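Local coordinates for protein Mono(ADP-ribosyl)transferase SpvB (Salmonella typhimurium, PDB 2GWM) that is an NAD(+)-dependent arginine ADP-ribosyltransferase toxin that probably modifies host actin, blocking its polymerization, at residues Q4-L8 and D63-L68; T112-K116 and E146-L150. Residues are numbered along the deposited sequence.

Contact 1: residues Q4-L8 and D63-L68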
loop_
_atom_site.group_PDB
_atom_site.type_symbol
_atom_site.label_atom_id
_atom_site.label_comp_id
_atom_site.label_asym_id
_atom_site.label_seq_id
_atom_site.Cartn_x
_atom_site.Cartn_y
_atom_site.Cartn_z
ATOM N N GLN A 4 -14.202 -0.372 -14.105
ATOM C CA GLN A 4 -13.505 -0.064 -12.862
ATOM C C GLN A 4 -12.509 -1.152 -12.481
ATOM O O GLN A 4 -11.366 -0.864 -12.092
ATOM C CB GLN A 4 -14.539 0.194 -11.781
ATOM C CG GLN A 4 -15.302 1.531 -11.939
ATOM C CD GLN A 4 -16.179 1.575 -13.175
ATOM O OE1 GLN A 4 -16.950 0.654 -13.426
ATOM N NE2 GLN A 4 -16.070 2.653 -13.938
ATOM N N ILE A 5 -12.919 -2.391 -12.642
ATOM C CA ILE A 5 -11.976 -3.515 -12.460
ATOM C C ILE A 5 -10.854 -3.418 -13.444
ATOM O O ILE A 5 -9.698 -3.664 -13.113
ATOM C CB ILE A 5 -12.700 -4.848 -12.502
ATOM C CG1 ILE A 5 -13.488 -5.031 -11.194
ATOM C CG2 ILE A 5 -11.737 -6.032 -12.722
ATOM C CD1 ILE A 5 -12.722 -5.406 -10.047
ATOM N N GLN A 6 -11.156 -3.068 -14.701
ATOM C CA GLN A 6 -10.084 -2.947 -15.663
ATOM C C GLN A 6 -9.097 -1.837 -15.277
ATOM O O GLN A 6 -7.888 -1.975 -15.492
ATOM C CB GLN A 6 -10.665 -2.676 -17.053
ATOM C CG GLN A 6 -11.459 -3.806 -17.636
ATOM C CD GLN A 6 -11.926 -3.477 -19.045
ATOM O OE1 GLN A 6 -11.102 -3.293 -19.945
ATOM N NE2 GLN A 6 -13.238 -3.391 -19.246
ATOM N N ALA A 7 -9.601 -0.751 -14.721
ATOM C CA ALA A 7 -8.707 0.299 -14.217
ATOM C C ALA A 7 -7.837 -0.205 -13.062
ATOM O O ALA A 7 -6.680 0.095 -13.031
ATOM C CB ALA A 7 -9.459 1.516 -13.846
ATOM N N LEU A 8 -8.417 -0.998 -12.160
ATOM C CA LEU A 8 -7.644 -1.621 -11.087
ATOM C C LEU A 8 -6.584 -2.555 -11.607
ATOM O O LEU A 8 -5.439 -2.601 -11.088
ATOM C CB LEU A 8 -8.601 -2.374 -10.145
ATOM C CG LEU A 8 -7.928 -3.155 -8.967
ATOM C CD1 LEU A 8 -7.143 -2.198 -8.098
ATOM C CD2 LEU A 8 -9.034 -3.822 -8.193
ATOM N N ASP A 63 -12.046 5.313 -10.294
ATOM C CA ASP A 63 -12.361 4.069 -10.966
ATOM C C ASP A 63 -11.595 2.923 -10.282
ATOM O O ASP A 63 -12.128 1.864 -10.136
ATOM C CB ASP A 63 -11.957 4.138 -12.437
ATOM C CG ASP A 63 -13.081 4.669 -13.335
ATOM O OD1 ASP A 63 -14.240 4.633 -12.946
ATOM O OD2 ASP A 63 -12.731 5.087 -14.478
ATOM N N ILE A 64 -10.300 3.115 -10.071
ATOM C CA ILE A 64 -9.491 2.082 -9.436
ATOM C C ILE A 64 -10.050 1.736 -8.054
ATOM O O ILE A 64 -10.201 0.533 -7.751
ATOM C CB ILE A 64 -8.033 2.598 -9.262
ATOM C CG1 ILE A 64 -7.346 2.827 -10.628
ATOM C CG2 ILE A 64 -7.274 1.583 -8.419
ATOM C CD1 ILE A 64 -6.145 3.673 -10.513
ATOM N N ALA A 65 -10.413 2.742 -7.250
ATOM C CA ALA A 65 -10.925 2.509 -5.909
ATOM C C ALA A 65 -12.241 1.755 -5.964
ATOM O O ALA A 65 -12.550 0.909 -5.119
ATOM C CB ALA A 65 -11.035 3.772 -5.161
ATOM N N GLU A 66 -13.123 2.134 -6.916
ATOM C CA GLU A 66 -14.415 1.462 -7.025
ATOM C C GLU A 66 -14.211 0.022 -7.492
ATOM O O GLU A 66 -14.904 -0.868 -6.979
ATOM C CB GLU A 66 -15.321 2.217 -7.973
ATOM C CG GLU A 66 -16.602 1.481 -8.295
ATOM C CD GLU A 66 -17.493 1.225 -7.138
ATOM O OE1 GLU A 66 -17.370 1.989 -6.143
ATOM O OE2 GLU A 66 -18.295 0.237 -7.235
ATOM N N GLY A 67 -13.306 -0.220 -8.449
ATOM C CA GLY A 67 -13.024 -1.579 -8.818
ATOM C C GLY A 67 -12.596 -2.386 -7.594
ATOM O O GLY A 67 -13.032 -3.483 -7.367
ATOM N N LEU A 68 -11.719 -1.800 -6.805
ATOM C CA LEU A 68 -11.242 -2.478 -5.620
ATOM C C LEU A 68 -12.369 -2.793 -4.674
ATOM O O LEU A 68 -12.488 -3.919 -4.172
ATOM C CB LEU A 68 -10.230 -1.599 -4.930
ATOM C CG LEU A 68 -9.554 -2.146 -3.678
ATOM C CD1 LEU A 68 -8.775 -3.364 -3.926
ATOM C CD2 LEU A 68 -8.664 -1.098 -3.073
#
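Gly-67 leaves the hollow here, and the backbone of Gln-4 and Ile-5 is the bump that fills it. The axes of 4-8 and 63-68 come within 7.0 Å at a crossing angle of -104°, and the CA atoms of Ile-5 and Gly-67 lie 4.3 Å apart. A beta carbon on Gly-67 would stand only 2.4 Å from Gln-4 O and 3.0 Å from Ile-5 N, so this spacing has no room for a larger residue. Side chains ring the hollow: Gln-4 CB rests 3.6 Å from Gly-67 N, Ile-5 CD1 reaches Gly-67 O at 3.3 Å, and Leu-8 CD2 lies 3.9 Å from Gly-67 C and 3.6 Å from Leu-68 N. The other methyl of Leu-8, CD1, meets Ile-64 CG2 at 3.8 Å, while the small Ala-7 lets its CB sit 3.9 Å from Asp-63 CB. At the outer edge, Gln-4 NE2 donates a nearly straight hydrogen bond of 2.9 Å to Asp-63 OD1; Asp-63 OD2 is bonded to Tyr-42. The contact thus joins the start of helix 3-24 to the end of helix 50-69, with Ile-64 also touching Phe-109 and both Leu-8 and Leu-68 packing on Leu-150 of strand 149-151.

Contact 2: residues T112-K116 and E146-L150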
loop_
_atom_site.group_PDB
_atom_site.type_symbol
_atom_site.label_atom_id
_atom_site.label_comp_id
_atom_site.label_asym_id
_atom_site.label_seq_id
_atom_site.Cartn_x
_atom_site.Cartn_y
_atom_site.Cartn_z
ATOM N N THR A 112 -0.552 -4.616 0.909
ATOM C CA THR A 112 -0.191 -5.504 2.030
ATOM C C THR A 112 -0.335 -6.956 1.552
ATOM O O THR A 112 -0.875 -7.202 0.493
ATOM C CB THR A 112 -1.123 -5.312 3.246
ATOM O OG1 THR A 112 -2.432 -5.837 2.981
ATOM C CG2 THR A 112 -1.193 -3.885 3.680
ATOM N N SER A 113 0.188 -7.915 2.339
ATOM C CA SER A 113 -0.008 -9.325 2.052
ATOM C C SER A 113 -0.685 -10.031 3.210
ATOM O O SER A 113 -0.306 -9.766 4.358
ATOM C CB SER A 113 1.324 -9.974 1.766
ATOM O OG SER A 113 1.154 -11.385 1.825
ATOM N N PRO A 114 -1.639 -10.943 2.951
ATOM C CA PRO A 114 -2.246 -11.741 4.013
ATOM C C PRO A 114 -1.339 -12.827 4.468
ATOM O O PRO A 114 -1.620 -13.401 5.519
ATOM C CB PRO A 114 -3.484 -12.364 3.348
ATOM C CG PRO A 114 -3.136 -12.450 1.943
ATOM C CD PRO A 114 -2.178 -11.301 1.627
ATOM N N ASP A 115 -0.261 -13.093 3.707
ATOM C CA ASP A 115 0.495 -14.365 3.825
ATOM C C ASP A 115 1.848 -14.143 4.369
ATOM O O ASP A 115 2.319 -14.972 5.135
ATOM C CB ASP A 115 0.696 -15.025 2.451
ATOM C CG ASP A 115 -0.564 -15.637 1.893
ATOM O OD1 ASP A 115 -1.620 -15.670 2.585
ATOM O OD2 ASP A 115 -0.469 -16.119 0.748
ATOM N N LYS A 116 2.527 -13.088 3.957
ATOM C CA LYS A 116 3.899 -12.894 4.371
ATOM C C LYS A 116 4.394 -11.464 4.208
ATOM O O LYS A 116 3.849 -10.692 3.444
ATOM C CB LYS A 116 4.767 -13.831 3.558
ATOM C CG LYS A 116 5.014 -13.323 2.165
ATOM C CD LYS A 116 5.887 -14.298 1.407
ATOM C CE LYS A 116 5.144 -15.035 0.293
ATOM N NZ LYS A 116 6.092 -15.975 -0.444
ATOM N N GLU A 146 1.077 -14.201 -5.698
ATOM C CA GLU A 146 1.520 -13.485 -4.510
ATOM C C GLU A 146 0.291 -12.761 -4.022
ATOM O O GLU A 146 -0.189 -11.816 -4.664
ATOM C CB GLU A 146 2.723 -12.545 -4.774
ATOM C CG GLU A 146 2.588 -11.518 -5.921
ATOM C CD GLU A 146 3.441 -11.835 -7.183
ATOM O OE1 GLU A 146 3.328 -12.952 -7.765
ATOM O OE2 GLU A 146 4.226 -10.949 -7.597
ATOM N N ALA A 147 -0.303 -13.306 -2.973
ATOM C CA ALA A 147 -1.470 -12.711 -2.365
ATOM C C ALA A 147 -1.222 -11.274 -2.022
ATOM O O ALA A 147 -0.169 -10.894 -1.533
ATOM C CB ALA A 147 -1.914 -13.484 -1.131
ATOM N N GLU A 148 -2.227 -10.452 -2.322
ATOM C CA GLU A 148 -2.132 -9.022 -2.037
ATOM C C GLU A 148 -3.467 -8.558 -1.580
ATOM O O GLU A 148 -4.460 -8.765 -2.291
ATOM C CB GLU A 148 -1.680 -8.285 -3.280
ATOM C CG GLU A 148 -1.512 -6.804 -3.073
ATOM C CD GLU A 148 -0.873 -6.104 -4.261
ATOM O OE1 GLU A 148 -0.694 -6.753 -5.342
ATOM O OE2 GLU A 148 -0.596 -4.896 -4.090
ATOM N N MET A 149 -3.489 -7.871 -0.448
ATOM C CA MET A 149 -4.663 -7.147 0.008
ATOM C C MET A 149 -4.370 -5.662 -0.185
ATOM O O MET A 149 -3.408 -5.125 0.383
ATOM C CB MET A 149 -4.913 -7.391 1.494
ATOM C CG MET A 149 -5.955 -6.461 1.990
ATOM S SD MET A 149 -6.835 -7.048 3.403
ATOM C CE MET A 149 -7.854 -7.848 2.298
ATOM N N LEU A 150 -5.139 -5.004 -1.054
ATOM C CA LEU A 150 -4.925 -3.614 -1.370
ATOM C C LEU A 150 -6.028 -2.813 -0.667
ATOM O O LEU A 150 -7.184 -3.227 -0.607
ATOM C CB LEU A 150 -5.027 -3.406 -2.899
ATOM C CG LEU A 150 -4.646 -2.011 -3.360
ATOM C CD1 LEU A 150 -3.225 -1.751 -3.237
ATOM C CD2 LEU A 150 -5.025 -1.871 -4.840
HETATM O O HOH W 1 1.845 -12.374 -0.505
HETATM O O HOH W 2 1.426 -15.103 -1.191
#
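Pro-114 lays its ring against the methyl of Ala-147, CG to CB at 3.5 Å, just beyond the point where the backbones part. Before that point Thr-112 and Met-149 form an antiparallel hydrogen-bonded pair, Thr-112 N donating to Met-149 O and Met-149 N to Thr-112 O, both at 2.9 Å. Thr-112 OG1 donates to the same Met-149 O, also at 2.9 Å. Next to the pair, Glu-148 CA approaches Thr-112 O at 3.4 Å in a CA-H...O contact.

From Ser-113 the chain turns. Its OG accepts from Asp-115 N at 2.9 Å and Lys-116 N at 3.1 Å, an ST turn and ST motif that bring Pro-114 and Asp-115 beside Ala-147. Two waters fill the widening gap: one lies 2.6 Å from Ser-113 OG and donates to Ala-147 O at 2.7 Å; the other donates to Asp-115 OD2 at 2.9 Å and accepts from Ala-147 N at 3.1 Å.

Ser-111 to Ser-113 and Glu-146 to Glu-148 are consistent with the STS and ExE motifs of arginine-specific ADP-ribosyltransferases, Glu-148 being the second glutamate; the pairing sets them side by side. Glu-148 OE2 is hydrogen-bonded to Ser-111 OG, and the Thr-112 side chain is about 5 Å from that of Arg-81, the third predicted active-site residue. Strand 149-151 runs between 110-112 and 135-136, where Pro-114 and Met-149 pack on Ile-136. Toward the larger sheet, Thr-112 and Met-149 touch Val-79 and Ser-113 shares a backbone bond with Tyr-80, both in strand 78-83, while Leu-150 meets helix 3-24.

Contact 1 closes along the chain before contact 2 opens, and their centres lie 18 Å apart within the same ADP-ribosyltransferase domain. The first joins two helices of the N-terminal helical part; the second lies at the edge of the three-stranded antiparallel sheet, with the predicted catalytic Glu-148 just before strand 149-151. They meet at Leu-150: Leu-8 CD1 packs 3.9 Å from Leu-150 CD2, and Leu-68 CD2 lies 3.6 Å from Leu-150 O. Helices 3-24 and 50-69 therefore both touch Leu-150, two residues beyond Glu-148. Contact 2 lies at the probable active site, and contact 1 comes close to it, the side chain of Leu-68 being about 8 Å from that of Glu-148.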